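Flagellar basal body protein (Helicobacter pylori, PDB 5NPY) probably forms part of the flagellar hook, the hollow curved joint that links the basal-body rod to the filament and passes on the motor's torque. Local coordinates at residues Gly207-Phe212 against Ala303-Leu308; Asn230-Asp235 against Val350-Pro355; Asp293-Lys298 against Leu309-Asn314. All blocks are in the same frame, centred on the assembly; numbering follows the deposited sequence.

In the fold
All three contacts lie on the same side of the chain's centre and meet around strand 346-364. Contact 1 sets the short helix 209-212 against the loop leading into strand 308-313, and its Val208 and Leu308 both share backbone hydrogen bonds with Ile352 of contact 2, about 12 Å away between centres. Contact 3 is the hairpin closed by that same loop; its centre lies about 14 Å from that of contact 1 and about 15 Å from that of contact 2, and strand 308-313 pairs with strand 346-364. The bound tris-hydroxymethyl-methyl-ammonium is about 9 Å from the side chains of Phe212 and Ala231, and about 13 Å from that of Leu296.

Contact 1. Residues Gly207-Phe212 against Ala303-Leu308; sequences GVQDFF and AKSPPL
Gln209, in the short helix 209-212, lies over the Ser305-Leu308 backbone in the loop that closes the hairpin of strands 293-298 and 308-313. No direct hydrogen bond joins the two segments; van der Waals contacts and two waters hold them together. The glutamine chain lies against polar atoms of the loop: its CB is 3.3 Å from Pro306 O, and its CG is 3.2 Å from Ser305 OG. CG sits between the backbone N and the carbonyl carbon (chi1 67°), and a bend at chi2 (-96°) turns CD back over Pro306 O and the start of Pro307.

The apolar part centres on Leu308. Its CD1 is 3.7 Å from Gln209 CA and also reaches Phe212 CB, near the plane of the phenylalanine ring at its edge. Val208 crosses Leu308 at about a right angle, CG1 against CB at 4.0 Å, while its other methyl, CG2, lies over one face of the Phe212 ring toward the rim. Leu296 of strand 293-298 packs on both Phe212 and Leu308.

Water bridges occupy both ends of the Gln209 amide. One water donates to Gln209 OE1 and accepts from Leu308 N at 3.0 Å. The other accepts a hydrogen bond from Gln209 NE2 at 2.8 Å and donates to Ser305 O at 2.6 Å.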
loop_
_atom_site.group_PDB
_atom_site.type_symbol
_atom_site.label_atom_id
_atom_site.label_comp_id
_atom_site.label_asym_id
_atom_site.label_seq_id
_atom_site.Cartn_x
_atom_site.Cartn_y
_atom_site.Cartn_z
ATOM N N GLY A 207 -9.210 11.550 22.238
ATOM C CA GLY A 207 -8.827 12.567 23.181
ATOM C C GLY A 207 -7.522 13.178 22.720
ATOM O O GLY A 207 -6.626 12.480 22.226
ATOM N N VAL A 208 -7.418 14.497 22.852
ATOM C CA VAL A 208 -6.254 15.180 22.338
ATOM C C VAL A 208 -4.996 14.815 23.130
ATOM O O VAL A 208 -3.884 15.004 22.627
ATOM C CB VAL A 208 -6.565 16.690 22.312
ATOM C CG1 VAL A 208 -6.313 17.338 23.683
ATOM C CG2 VAL A 208 -5.811 17.359 21.177
ATOM N N GLN A 209 -5.145 14.248 24.340
ATOM C CA GLN A 209 -3.988 13.788 25.109
ATOM C C GLN A 209 -3.168 12.766 24.344
ATOM O O GLN A 209 -1.972 12.618 24.620
ATOM C CB GLN A 209 -4.418 13.187 26.458
ATOM C CG GLN A 209 -5.212 11.876 26.343
ATOM C CD GLN A 209 -6.723 12.087 26.385
ATOM O OE1 GLN A 209 -7.244 13.144 26.007
ATOM N NE2 GLN A 209 -7.426 11.084 26.862
ATOM N N ASP A 210 -3.790 12.073 23.379
ATOM C CA ASP A 210 -3.086 11.113 22.532
ATOM C C ASP A 210 -1.981 11.762 21.709
ATOM O O ASP A 210 -1.017 11.083 21.329
ATOM C CB ASP A 210 -4.069 10.426 21.586
ATOM C CG ASP A 210 -4.763 9.235 22.218
ATOM O OD1 ASP A 210 -4.736 8.150 21.584
ATOM O OD2 ASP A 210 -5.339 9.379 23.324
ATOM N N PHE A 211 -2.123 13.054 21.392
ATOM C CA PHE A 211 -1.182 13.806 20.571
ATOM C C PHE A 211 -0.427 14.876 21.347
ATOM O O PHE A 211 0.759 15.081 21.088
ATOM C CB PHE A 211 -1.921 14.467 19.408
ATOM C CG PHE A 211 -1.012 15.119 18.396
ATOM C CD1 PHE A 211 0.007 14.403 17.787
ATOM C CD2 PHE A 211 -1.197 16.440 18.033
ATOM C CE1 PHE A 211 0.833 15.000 16.843
ATOM C CE2 PHE A 211 -0.374 17.038 17.097
ATOM C CZ PHE A 211 0.636 16.316 16.491
ATOM N N PHE A 212 -1.094 15.549 22.306
ATOM C CA PHE A 212 -0.514 16.665 23.050
ATOM C C PHE A 212 0.394 16.227 24.204
ATOM O O PHE A 212 1.191 17.041 24.673
ATOM C CB PHE A 212 -1.619 17.584 23.619
ATOM C CG PHE A 212 -2.268 18.496 22.592
ATOM C CD1 PHE A 212 -1.772 18.592 21.303
ATOM C CD2 PHE A 212 -3.389 19.249 22.921
ATOM C CE1 PHE A 212 -2.388 19.428 20.352
ATOM C CE2 PHE A 212 -4.000 20.086 21.987
ATOM C CZ PHE A 212 -3.496 20.172 20.695
ATOM N N ALA A 303 -3.232 12.336 37.094
ATOM C CA ALA A 303 -3.283 11.295 36.081
ATOM C C ALA A 303 -2.171 11.493 35.062
ATOM O O ALA A 303 -1.832 12.624 34.700
ATOM C CB ALA A 303 -4.633 11.279 35.368
ATOM N N LYS A 304 -1.614 10.375 34.601
ATOM C CA LYS A 304 -0.620 10.376 33.540
ATOM C C LYS A 304 -1.220 10.983 32.274
ATOM O O LYS A 304 -0.870 12.107 31.904
ATOM C CB LYS A 304 -0.096 8.959 33.299
ATOM C CG LYS A 304 0.821 8.846 32.092
ATOM C CD LYS A 304 1.650 7.569 32.094
ATOM C CE LYS A 304 2.754 7.647 33.119
ATOM N NZ LYS A 304 3.563 8.887 32.927
ATOM N N SER A 305 -2.156 10.289 31.624
ATOM C CA SER A 305 -2.762 10.766 30.383
ATOM C C SER A 305 -4.275 10.923 30.525
ATOM O O SER A 305 -5.040 10.121 29.972
ATOM C CB SER A 305 -2.433 9.825 29.227
ATOM O OG SER A 305 -3.013 10.303 28.022
ATOM N N PRO A 306 -4.745 11.960 31.214
ATOM C CA PRO A 306 -6.198 12.176 31.341
ATOM C C PRO A 306 -6.734 12.999 30.182
ATOM O O PRO A 306 -5.960 13.529 29.372
ATOM C CB PRO A 306 -6.315 12.950 32.661
ATOM C CG PRO A 306 -5.054 13.809 32.659
ATOM C CD PRO A 306 -3.976 12.981 31.955
ATOM N N PRO A 307 -8.056 13.132 30.069
ATOM C CA PRO A 307 -8.611 14.105 29.121
ATOM C C PRO A 307 -8.098 15.497 29.444
ATOM O O PRO A 307 -7.920 15.856 30.606
ATOM C CB PRO A 307 -10.124 13.997 29.337
ATOM C CG PRO A 307 -10.336 12.608 29.903
ATOM C CD PRO A 307 -9.091 12.291 30.699
ATOM N N LEU A 308 -7.834 16.273 28.404
ATOM C CA LEU A 308 -7.249 17.591 28.560
ATOM C C LEU A 308 -8.304 18.664 28.326
ATOM O O LEU A 308 -9.267 18.461 27.580
ATOM C CB LEU A 308 -6.058 17.781 27.602
ATOM C CG LEU A 308 -4.936 16.748 27.753
ATOM C CD1 LEU A 308 -3.804 17.091 26.839
ATOM C CD2 LEU A 308 -4.438 16.640 29.204
HETATM O O HOH W 1 -9.093 15.305 25.823
HETATM O O HOH W 2 -6.967 8.958 28.574
#

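Contact 2. Residues Asn230-Asp235 against Val350-Pro355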
loop_
_atom_site.group_PDB
_atom_site.type_symbol
_atom_site.label_atom_id
_atom_site.label_comp_id
_atom_site.label_asym_id
_atom_site.label_seq_id
_atom_site.Cartn_x
_atom_site.Cartn_y
_atom_site.Cartn_z
ATOM N N ASN A 230 -9.853 24.709 14.384
ATOM C CA ASN A 230 -10.855 24.028 13.556
ATOM C C ASN A 230 -10.543 22.549 13.345
ATOM O O ASN A 230 -11.427 21.812 12.883
ATOM C CB ASN A 230 -10.980 24.703 12.182
ATOM C CG ASN A 230 -12.249 24.283 11.430
ATOM O OD1 ASN A 230 -13.373 24.478 11.938
ATOM N ND2 ASN A 230 -12.093 23.758 10.231
ATOM N N ALA A 231 -9.315 22.110 13.639
ATOM C CA ALA A 231 -8.943 20.689 13.590
ATOM C C ALA A 231 -9.173 20.024 14.941
ATOM O O ALA A 231 -8.322 19.293 15.463
ATOM C CB ALA A 231 -7.489 20.524 13.140
ATOM N N LEU A 232 -10.350 20.283 15.513
ATOM C CA LEU A 232 -10.689 19.823 16.852
ATOM C C LEU A 232 -12.171 19.474 16.933
ATOM O O LEU A 232 -12.962 19.790 16.039
ATOM C CB LEU A 232 -10.355 20.888 17.897
ATOM C CG LEU A 232 -8.869 21.181 18.130
ATOM C CD1 LEU A 232 -8.768 22.423 18.959
ATOM C CD2 LEU A 232 -8.186 20.004 18.823
ATOM N N ALA A 233 -12.546 18.839 18.044
ATOM C CA ALA A 233 -13.941 18.575 18.366
ATOM C C ALA A 233 -14.073 18.574 19.881
ATOM O O ALA A 233 -13.097 18.330 20.598
ATOM C CB ALA A 233 -14.425 17.239 17.763
ATOM N N ASN A 234 -15.297 18.829 20.372
ATOM C CA ASN A 234 -15.530 18.831 21.810
ATOM C C ASN A 234 -15.834 17.419 22.320
ATOM O O ASN A 234 -15.769 16.433 21.588
ATOM C CB ASN A 234 -16.640 19.811 22.205
ATOM C CG ASN A 234 -18.005 19.475 21.601
ATOM O OD1 ASN A 234 -18.330 18.321 21.306
ATOM N ND2 ASN A 234 -18.823 20.509 21.432
ATOM N N ASP A 235 -16.200 17.336 23.598
ATOM C CA ASP A 235 -16.370 16.063 24.289
ATOM C C ASP A 235 -17.543 15.251 23.746
ATOM O O ASP A 235 -17.548 14.019 23.852
ATOM C CB ASP A 235 -16.564 16.323 25.780
ATOM C CG ASP A 235 -16.321 15.105 26.603
ATOM O OD1 ASP A 235 -17.120 14.840 27.534
ATOM O OD2 ASP A 235 -15.323 14.415 26.306
ATOM N N VAL A 350 -14.808 22.144 28.134
ATOM C CA VAL A 350 -15.045 20.702 28.130
ATOM C C VAL A 350 -13.790 20.063 27.553
ATOM O O VAL A 350 -12.908 20.770 27.054
ATOM C CB VAL A 350 -16.306 20.308 27.328
ATOM C CG1 VAL A 350 -17.557 21.000 27.896
ATOM C CG2 VAL A 350 -16.131 20.652 25.864
ATOM N N ALA A 351 -13.693 18.735 27.621
ATOM C CA ALA A 351 -12.509 18.051 27.120
ATOM C C ALA A 351 -12.459 18.104 25.598
ATOM O O ALA A 351 -13.490 18.150 24.916
ATOM C CB ALA A 351 -12.474 16.598 27.602
ATOM N N ILE A 352 -11.236 18.073 25.078
ATOM C CA ILE A 352 -10.922 18.375 23.687
ATOM C C ILE A 352 -10.517 17.089 22.982
ATOM O O ILE A 352 -9.781 16.271 23.553
ATOM C CB ILE A 352 -9.791 19.424 23.607
ATOM C CG1 ILE A 352 -10.249 20.747 24.204
ATOM C CG2 ILE A 352 -9.302 19.614 22.194
ATOM C CD1 ILE A 352 -11.677 21.096 23.853
ATOM N N LYS A 353 -10.978 16.919 21.732
ATOM C CA LYS A 353 -10.606 15.773 20.914
ATOM C C LYS A 353 -10.030 16.241 19.585
ATOM O O LYS A 353 -10.240 17.377 19.152
ATOM C CB LYS A 353 -11.799 14.840 20.646
ATOM C CG LYS A 353 -12.355 14.143 21.877
ATOM C CD LYS A 353 -13.434 13.137 21.510
ATOM C CE LYS A 353 -14.013 12.496 22.752
ATOM N NZ LYS A 353 -15.359 11.969 22.486
ATOM N N ILE A 354 -9.337 15.319 18.921
ATOM C CA ILE A 354 -8.589 15.587 17.695
ATOM C C ILE A 354 -8.982 14.550 16.644
ATOM O O ILE A 354 -9.156 13.368 16.970
ATOM C CB ILE A 354 -7.075 15.566 17.971
ATOM C CG1 ILE A 354 -6.267 16.095 16.771
ATOM C CG2 ILE A 354 -6.611 14.145 18.395
ATOM C CD1 ILE A 354 -4.773 16.301 17.091
ATOM N N PRO A 355 -9.155 14.942 15.385
ATOM C CA PRO A 355 -9.472 13.949 14.342
ATOM C C PRO A 355 -8.331 12.946 14.163
ATOM O O PRO A 355 -7.149 13.292 14.242
ATOM C CB PRO A 355 -9.702 14.804 13.084
ATOM C CG PRO A 355 -10.084 16.194 13.625
ATOM C CD PRO A 355 -9.262 16.335 14.912
HETATM O O HOH W 3 -16.026 17.230 29.271
HETATM O O HOH W 4 -16.179 11.616 25.079
#
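Ala233 and Lys353 form a single antiparallel beta bridge, a hydrogen-bonded pair that lays the loop before strand 247-252 against the long strand 346-364. Lys353 N donates to Ala233 O at 2.8 Å. The return bond, Ala233 N to Lys353 O at 2.9 Å, is less straight (N-H...O 151°), and its donor sits above the Lys353 carbonyl plane. Lys353 O also receives Leu232 CA in a CA-H...O contact.

Around the bridge, Leu232 CD2 reaches diagonally to Ile352 CG2 at 3.6 Å. Pro355 CD makes a carbon-to-oxygen contact of 3.2 Å with Ala231 O, which accepts a hydrogen bond from Gln227 NE2. Toward the other end Val350 CG2 touches Asn234 CB, while the amide of Asn234 turns to Glu238 and Lys331 O.

Further out, the Lys353 chain runs extended beyond CG past Asn234 O, and NZ bonds to Asp235 O at 3.3 Å from above the carbonyl plane, as well as to Asn237 OD1. Asp235 OD2 stays 4.5 Å from Lys353 NZ, too far for a salt bridge. A water ties this end together, donating to Asp235 O and accepting from Lys353 NZ at 2.7 Å.

Contact 3. Residues Asp293-Lys298 against Leu309-Asn314; sequences DLNLIK and LLEIAN
Asp293 and Ala313 open a regular antiparallel ladder between strands 293-298 and 309-313, the two arms of a beta hairpin. Six backbone bonds satisfy the facing N-H and C=O groups of Asp293, Asn295 and Ile297 with those of Ala313, Glu311 and Leu309. Asp293 N reaches Ala313 O at 2.8 Å; Ile297 N to Leu309 O is nearly straight at 178°, and Glu311 N to Asn295 O, at 133°, is the most bent. The intervening pairs, Leu294 with Ile312 and Leu296 with Leu310, are non-hydrogen-bonded. Here alpha carbons turn to the same acceptors: Leu310 CA is 3.3 Å from Asn295 O, Ile312 CA approaches Asp293 O, and Leu294 CA approaches Glu311 O.

On the side of strand 309-313 away from 293-298, Leu310 and Ile312 bond through their backbones to Ser349 and Arg347. Leu294 O accepts from Gln283 NE2, and Lys298 NZ donates to Ala303 O, Lys304 O and Gly217 O.

On the face of Leu294, Leu296, Leu310 and Ile312, Leu294 CD1 reaches both Leu310 CB and Ile312 CG1 at 4.3 Å, and helices 279-289 and 221-226 cover this side.

The other face mixes charge and hydrocarbon. Ile297 crosses Glu311 at about a right angle, its CG2 3.4 Å from Glu311 OE1, and its CG1 packs on Leu309 CB. Glu311 CG is anti to the backbone N (chi1 166°) and the chain is extended beyond it; OE1 lies 3.5 Å from Asn295 OD1. Both are acceptors, so no hydrogen bond can join them; Glu311 OE2 has a weak bond to Ser346 OG. The backbone thus carries all the hydrogen bonds across the pair, while Ile297, Leu309 and Glu311 add side-chain contact on one face and the leucines on the other.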
loop_
_atom_site.group_PDB
_atom_site.type_symbol
_atom_site.label_atom_id
_atom_site.label_comp_id
_atom_site.label_asym_id
_atom_site.label_seq_id
_atom_site.Cartn_x
_atom_site.Cartn_y
_atom_site.Cartn_z
ATOM N N ASP A 293 -4.832 34.395 30.352
ATOM C CA ASP A 293 -4.033 33.316 29.792
ATOM C C ASP A 293 -4.944 32.220 29.261
ATOM O O ASP A 293 -5.892 31.813 29.941
ATOM C CB ASP A 293 -3.098 32.723 30.845
ATOM C CG ASP A 293 -1.889 33.584 31.105
ATOM O OD1 ASP A 293 -1.379 33.525 32.238
ATOM O OD2 ASP A 293 -1.447 34.311 30.184
ATOM N N LEU A 294 -4.646 31.740 28.054
ATOM C CA LEU A 294 -5.264 30.539 27.499
ATOM C C LEU A 294 -4.291 29.367 27.648
ATOM O O LEU A 294 -3.274 29.304 26.941
ATOM C CB LEU A 294 -5.631 30.747 26.035
ATOM C CG LEU A 294 -6.256 29.484 25.463
ATOM C CD1 LEU A 294 -7.565 29.209 26.213
ATOM C CD2 LEU A 294 -6.455 29.607 23.966
ATOM N N ASN A 295 -4.609 28.438 28.556
ATOM C CA ASN A 295 -3.713 27.351 28.934
ATOM C C ASN A 295 -4.293 25.990 28.557
ATOM O O ASN A 295 -5.513 25.795 28.541
ATOM C CB ASN A 295 -3.445 27.361 30.450
ATOM C CG ASN A 295 -2.692 28.607 30.915
ATOM O OD1 ASN A 295 -3.058 29.225 31.916
ATOM N ND2 ASN A 295 -1.636 28.978 30.182
ATOM N N LEU A 296 -3.397 25.045 28.268
ATOM C CA LEU A 296 -3.727 23.623 28.218
ATOM C C LEU A 296 -3.476 22.987 29.589
ATOM O O LEU A 296 -2.360 23.074 30.120
ATOM C CB LEU A 296 -2.893 22.922 27.152
ATOM C CG LEU A 296 -3.221 21.446 26.938
ATOM C CD1 LEU A 296 -4.573 21.322 26.308
ATOM C CD2 LEU A 296 -2.155 20.789 26.087
ATOM N N ILE A 297 -4.506 22.339 30.156
ATOM C CA ILE A 297 -4.411 21.699 31.469
ATOM C C ILE A 297 -4.964 20.271 31.421
ATOM O O ILE A 297 -5.749 19.899 30.547
ATOM C CB ILE A 297 -5.145 22.501 32.575
ATOM C CG1 ILE A 297 -6.617 22.704 32.211
ATOM C CG2 ILE A 297 -4.489 23.841 32.829
ATOM C CD1 ILE A 297 -7.535 22.751 33.394
ATOM N N LYS A 298 -4.554 19.469 32.395
ATOM C CA LYS A 298 -5.122 18.138 32.563
ATOM C C LYS A 298 -6.351 18.229 33.447
ATOM O O LYS A 298 -6.348 18.930 34.460
ATOM C CB LYS A 298 -4.120 17.173 33.188
ATOM C CG LYS A 298 -2.868 16.917 32.398
ATOM C CD LYS A 298 -1.986 15.977 33.209
ATOM C CE LYS A 298 -0.865 15.375 32.398
ATOM N NZ LYS A 298 -0.036 14.453 33.246
ATOM N N LEU A 309 -8.113 19.808 28.980
ATOM C CA LEU A 309 -9.018 20.938 28.859
ATOM C C LEU A 309 -8.232 22.181 28.498
ATOM O O LEU A 309 -7.022 22.265 28.733
ATOM C CB LEU A 309 -9.788 21.224 30.163
ATOM C CG LEU A 309 -10.308 20.034 30.959
ATOM C CD1 LEU A 309 -10.769 20.513 32.317
ATOM C CD2 LEU A 309 -11.456 19.398 30.204
ATOM N N LEU A 310 -8.955 23.153 27.940
ATOM C CA LEU A 310 -8.504 24.531 27.834
ATOM C C LEU A 310 -8.988 25.317 29.049
ATOM O O LEU A 310 -10.031 25.015 29.640
ATOM C CB LEU A 310 -9.020 25.181 26.547
ATOM C CG LEU A 310 -8.590 24.520 25.238
ATOM C CD1 LEU A 310 -9.224 25.257 24.060
ATOM C CD2 LEU A 310 -7.071 24.483 25.090
ATOM N N GLU A 311 -8.224 26.343 29.417
ATOM C CA GLU A 311 -8.493 27.073 30.644
ATOM C C GLU A 311 -8.184 28.547 30.446
ATOM O O GLU A 311 -7.074 28.900 30.035
ATOM C CB GLU A 311 -7.657 26.499 31.789
ATOM C CG GLU A 311 -7.588 27.372 33.017
ATOM C CD GLU A 311 -6.457 26.971 33.936
ATOM O OE1 GLU A 311 -5.281 27.043 33.498
ATOM O OE2 GLU A 311 -6.750 26.560 35.081
ATOM N N ILE A 312 -9.156 29.402 30.739
ATOM C CA ILE A 312 -8.964 30.846 30.712
ATOM C C ILE A 312 -8.706 31.290 32.144
ATOM O O ILE A 312 -9.579 31.175 33.008
ATOM C CB ILE A 312 -10.167 31.572 30.103
ATOM C CG1 ILE A 312 -10.546 30.921 28.777
ATOM C CG2 ILE A 312 -9.842 33.053 29.873
ATOM C CD1 ILE A 312 -11.744 31.565 28.124
ATOM N N ALA A 313 -7.497 31.785 32.398
ATOM C CA ALA A 313 -7.028 32.061 33.746
ATOM C C ALA A 313 -6.512 33.489 33.843
ATOM O O ALA A 313 -5.945 34.033 32.891
ATOM C CB ALA A 313 -5.917 31.083 34.159
ATOM N N ASN A 314 -6.724 34.092 35.012
ATOM C CA ASN A 314 -6.146 35.386 35.329
ATOM C C ASN A 314 -4.867 35.150 36.103
ATOM O O ASN A 314 -4.922 34.540 37.182
ATOM C CB ASN A 314 -7.116 36.224 36.148
ATOM C CG ASN A 314 -6.540 37.574 36.538
ATOM O OD1 ASN A 314 -5.417 37.909 36.180
ATOM N ND2 ASN A 314 -7.325 38.367 37.260
#